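Local coordinates for protein alpha-1,2-Mannosidase (Trichoderma reesei, PDB 1HCU) that probably trims alpha-1,2-linked mannose residues from high-mannose N-glycans as a calcium-dependent glycosyl hydrolase of family 47, at residues S132-A137 and D190-P195; D63-I66 and D72-N75. One frame throughout, in Å; residues are numbered along the deposited sequence.

Contact 1 of 2, residues S132-A137 and D190-P195; sequences SLLRQA and DLTGNP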
loop_
_atom_site.group_PDB
_atom_site.type_symbol
_atom_site.label_atom_id
_atom_site.label_comp_id
_atom_site.label_asym_id
_atom_site.label_seq_id
_atom_site.Cartn_x
_atom_site.Cartn_y
_atom_site.Cartn_z
ATOM N N SER A 132 10.762 -18.043 14.169
ATOM C CA SER A 132 9.703 -18.658 13.371
ATOM C C SER A 132 9.248 -17.738 12.243
ATOM O O SER A 132 8.968 -18.198 11.132
ATOM C CB SER A 132 8.491 -19.013 14.244
ATOM O OG SER A 132 8.767 -20.118 15.086
ATOM N N LEU A 133 9.172 -16.442 12.534
ATOM C CA LEU A 133 8.746 -15.467 11.538
ATOM C C LEU A 133 9.570 -15.654 10.267
ATOM O O LEU A 133 9.016 -15.834 9.184
ATOM C CB LEU A 133 8.922 -14.035 12.073
ATOM C CG LEU A 133 8.161 -13.645 13.347
ATOM C CD1 LEU A 133 8.641 -12.292 13.858
ATOM C CD2 LEU A 133 6.666 -13.606 13.063
ATOM N N LEU A 134 10.892 -15.629 10.403
ATOM C CA LEU A 134 11.768 -15.794 9.252
ATOM C C LEU A 134 11.649 -17.186 8.640
ATOM O O LEU A 134 11.596 -17.326 7.417
ATOM C CB LEU A 134 13.228 -15.508 9.636
ATOM C CG LEU A 134 14.298 -15.719 8.559
ATOM C CD1 LEU A 134 13.928 -14.963 7.292
ATOM C CD2 LEU A 134 15.639 -15.238 9.081
ATOM N N ARG A 135 11.594 -18.218 9.476
ATOM C CA ARG A 135 11.470 -19.577 8.956
ATOM C C ARG A 135 10.193 -19.719 8.151
ATOM O O ARG A 135 10.204 -20.257 7.044
ATOM C CB ARG A 135 11.471 -20.607 10.092
ATOM C CG ARG A 135 12.815 -20.795 10.757
ATOM N N GLN A 136 9.086 -19.229 8.703
ATOM C CA GLN A 136 7.809 -19.328 8.003
ATOM C C GLN A 136 7.803 -18.520 6.704
ATOM O O GLN A 136 7.174 -18.924 5.729
ATOM C CB GLN A 136 6.665 -18.885 8.925
ATOM C CG GLN A 136 6.259 -19.932 9.971
ATOM C CD GLN A 136 5.364 -21.034 9.405
ATOM O OE1 GLN A 136 4.262 -21.260 9.900
ATOM N NE2 GLN A 136 5.835 -21.720 8.377
ATOM N N ALA A 137 8.517 -17.394 6.686
ATOM C CA ALA A 137 8.584 -16.552 5.489
ATOM C C ALA A 137 9.290 -17.311 4.366
ATOM O O ALA A 137 8.845 -17.310 3.221
ATOM C CB ALA A 137 9.328 -15.261 5.793
ATOM N N ASP A 190 18.730 -11.551 1.715
ATOM C CA ASP A 190 19.701 -10.947 2.612
ATOM C C ASP A 190 19.604 -11.532 4.019
ATOM O O ASP A 190 20.612 -11.696 4.701
ATOM C CB ASP A 190 19.503 -9.430 2.661
ATOM C CG ASP A 190 20.049 -8.728 1.429
ATOM O OD1 ASP A 190 19.897 -7.491 1.347
ATOM O OD2 ASP A 190 20.630 -9.407 0.554
ATOM N N LEU A 191 18.387 -11.852 4.444
ATOM C CA LEU A 191 18.157 -12.408 5.774
ATOM C C LEU A 191 18.504 -13.890 5.875
ATOM O O LEU A 191 18.968 -14.345 6.918
ATOM C CB LEU A 191 16.697 -12.194 6.167
ATOM C CG LEU A 191 16.396 -11.250 7.335
ATOM C CD1 LEU A 191 17.481 -10.203 7.490
ATOM C CD2 LEU A 191 15.031 -10.605 7.105
ATOM N N THR A 192 18.290 -14.630 4.787
ATOM C CA THR A 192 18.560 -16.071 4.755
ATOM C C THR A 192 19.932 -16.454 4.199
ATOM O O THR A 192 20.451 -17.516 4.507
ATOM C CB THR A 192 17.529 -16.826 3.882
ATOM O OG1 THR A 192 17.655 -16.379 2.522
ATOM C CG2 THR A 192 16.105 -16.579 4.371
ATOM N N GLY A 193 20.506 -15.606 3.357
ATOM C CA GLY A 193 21.795 -15.929 2.773
ATOM C C GLY A 193 21.632 -16.707 1.477
ATOM O O GLY A 193 22.614 -17.088 0.848
ATOM N N ASN A 194 20.384 -16.952 1.089
ATOM C CA ASN A 194 20.072 -17.673 -0.141
ATOM C C ASN A 194 19.729 -16.632 -1.219
ATOM O O ASN A 194 18.653 -16.044 -1.202
ATOM C CB ASN A 194 18.879 -18.605 0.089
ATOM C CG ASN A 194 18.507 -19.393 -1.149
ATOM O OD1 ASN A 194 19.077 -19.190 -2.217
ATOM N ND2 ASN A 194 17.544 -20.298 -1.009
ATOM N N PRO A 195 20.650 -16.402 -2.171
ATOM C CA PRO A 195 20.509 -15.443 -3.274
ATOM C C PRO A 195 19.381 -15.697 -4.275
ATOM O O PRO A 195 18.957 -14.774 -4.982
ATOM C CB PRO A 195 21.883 -15.492 -3.954
ATOM C CG PRO A 195 22.802 -15.899 -2.852
ATOM C CD PRO A 195 22.002 -16.987 -2.176
#

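Contact 2 of 2, residues D63-I66 and D72-N75; sequences DTAI and DIVN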
loop_
_atom_site.group_PDB
_atom_site.type_symbol
_atom_site.label_atom_id
_atom_site.label_comp_id
_atom_site.label_asym_id
_atom_site.label_seq_id
_atom_site.Cartn_x
_atom_site.Cartn_y
_atom_site.Cartn_z
ATOM N N ASP A 63 3.088 -6.179 13.137
ATOM C CA ASP A 63 4.056 -5.111 13.309
ATOM C C ASP A 63 3.437 -3.819 13.829
ATOM O O ASP A 63 4.092 -3.051 14.533
ATOM C CB ASP A 63 4.837 -4.860 12.012
ATOM C CG ASP A 63 3.967 -4.369 10.875
ATOM O OD1 ASP A 63 4.545 -4.069 9.812
ATOM O OD2 ASP A 63 2.726 -4.283 11.029
ATOM N N THR A 64 2.174 -3.578 13.498
ATOM C CA THR A 64 1.518 -2.380 13.988
ATOM C C THR A 64 1.439 -2.513 15.507
ATOM O O THR A 64 1.691 -1.555 16.238
ATOM C CB THR A 64 0.102 -2.225 13.393
ATOM O OG1 THR A 64 0.196 -2.097 11.966
ATOM C CG2 THR A 64 -0.582 -0.987 13.957
ATOM N N ALA A 65 1.119 -3.719 15.978
ATOM C CA ALA A 65 1.015 -3.996 17.412
ATOM C C ALA A 65 2.367 -3.813 18.089
ATOM O O ALA A 65 2.439 -3.424 19.251
ATOM C CB ALA A 65 0.513 -5.422 17.635
ATOM N N ILE A 66 3.440 -4.107 17.365
ATOM C CA ILE A 66 4.782 -3.962 17.920
ATOM C C ILE A 66 5.136 -2.487 18.117
ATOM O O ILE A 66 5.639 -2.106 19.165
ATOM C CB ILE A 66 5.843 -4.612 16.997
ATOM C CG1 ILE A 66 5.710 -6.129 17.038
ATOM C CG2 ILE A 66 7.241 -4.202 17.431
ATOM C CD1 ILE A 66 6.581 -6.833 16.031
ATOM N N ASP A 72 1.001 -7.883 24.830
ATOM C CA ASP A 72 0.049 -8.998 24.824
ATOM C C ASP A 72 -0.399 -9.464 23.446
ATOM O O ASP A 72 -0.349 -10.652 23.138
ATOM C CB ASP A 72 -1.178 -8.640 25.661
ATOM C CG ASP A 72 -0.917 -8.754 27.145
ATOM O OD1 ASP A 72 0.268 -8.675 27.549
ATOM O OD2 ASP A 72 -1.895 -8.913 27.906
ATOM N N ILE A 73 -0.859 -8.534 22.621
ATOM C CA ILE A 73 -1.294 -8.886 21.285
ATOM C C ILE A 73 -0.130 -9.492 20.509
ATOM O O ILE A 73 -0.310 -10.468 19.784
ATOM C CB ILE A 73 -1.825 -7.645 20.527
ATOM C CG1 ILE A 73 -3.056 -7.093 21.257
ATOM C CG2 ILE A 73 -2.152 -8.013 19.081
ATOM C CD1 ILE A 73 -3.584 -5.801 20.694
ATOM N N VAL A 74 1.061 -8.926 20.677
ATOM C CA VAL A 74 2.236 -9.422 19.975
ATOM C C VAL A 74 2.496 -10.873 20.340
ATOM O O VAL A 74 2.731 -11.715 19.472
ATOM C CB VAL A 74 3.498 -8.591 20.306
ATOM C CG1 VAL A 74 4.731 -9.220 19.663
ATOM C CG2 VAL A 74 3.329 -7.182 19.812
ATOM N N ASN A 75 2.448 -11.165 21.631
ATOM C CA ASN A 75 2.682 -12.516 22.098
ATOM C C ASN A 75 1.652 -13.489 21.523
ATOM O O ASN A 75 2.003 -14.595 21.114
ATOM C CB ASN A 75 2.664 -12.544 23.626
ATOM C CG ASN A 75 2.719 -13.952 24.182
ATOM O OD1 ASN A 75 1.681 -14.595 24.388
ATOM N ND2 ASN A 75 3.935 -14.453 24.411
#

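Contact 1 of 2, residues S132-A137 and D190-P195
L134 reaches out from helix 127-144 and meets the last turn of helix 182-192 through its two methyl groups. The contact between the segments is mainly apolar. CD1 lies 4.0 Å from T192 CG2, and the same L134 CD1 is 4.1 Å from L191 CB, so one methyl touches both neighbours. Its partner methyl, L134 CD2, rests against the main chain, 4.1 Å from L191 O, a van der Waals approach. With CG anti to the backbone N (chi1 176°), the isobutyl group extends far enough to bridge backbones whose nearest CA atoms, those of L134 and L191, are 8.0 Å apart. A branched aliphatic chain suits this place because each methyl finds a different surface. Y113 of helix 98-117 also touches L134.

The polar bonds of T192 and N194 shape the helix end. T192 divides its labour: CG2 faces L134, while OG1, set between N and the carbonyl carbon (chi1 64°), stays with its own backbone. This hydroxyl bonds to L188 O one turn back and accepts from N194 N at 3.1 Å, with a nearly straight N-H...O angle of 162°. G193, with positive phi, leaves the helical path there, a conformation in which a CB would press on the preceding carbonyl O. N194 OD1 then caps Q196 N at the start of helix 196-209. No hydrogen bond joins the two segments. The arrangement is an ST turn closing one helix and an asparagine cap opening the next, at a surface junction of the (alpha/alpha)7 barrel of family 47.

Contact 2 of 2, residues D63-I66 and D72-N75
D63 OD1 is gripped by both H488 ND1 and S111 OG, while OD2 of the same carboxylate forms a salt bridge with K459; this holds the buried acid, whose CB leaves the backbone away from 72-75. T64 OG1 is likewise tied to F454 O and K459 NZ. A65 turns its CB toward 72-75, and with I66 it makes a mainly apolar contact with I73 and V74, without a hydrogen bond. These are consecutive helices, 56-67 and 71-80, joined by a very short connection within the (alpha/alpha)7 barrel of glycosyl hydrolase family 47. The small side chain of A65 permits a close approach, its CA lying 6.1 Å from V74 CA. A65 CB meets one branch from each neighbour: I73 CG2 at 4.0 Å and, at the same separation of 4.0 Å, V74 CG2. With V74 CG1 anti to the backbone N (chi1 174°), CG2 lies beside that N and anti to the carbonyl carbon; this methyl also sits 3.9 Å from A65 O and comes nearest to I66, 3.8 Å from its CG1. The side chains of I66 and V74 cross at about a right angle. Beyond the pair, F23 of helix 13-33 touches both A65 and I73, and A112 and L116 of helix 98-117 touch I66.

The two contacts follow one another along the chain, contact 2 closing before contact 1 opens. Their centres are 21 Å apart and their nearest atoms about 6 Å, without touching. Helix 98-117 connects them: its A112 is touched by L133 from the 132-137 segment and by I66 from contact 2. A second route runs through V81, just beyond helix 71-80, which meets L133. They differ in depth, contact 1 being at the surface and contact 2 buried. Both lie away from the predicted active-site residues; N-acetylglucosamines of glycans attached to the protein, which do not mark a substrate pocket, lie about 14 Å from the side chain of L134 and about 12 Å from that of V74.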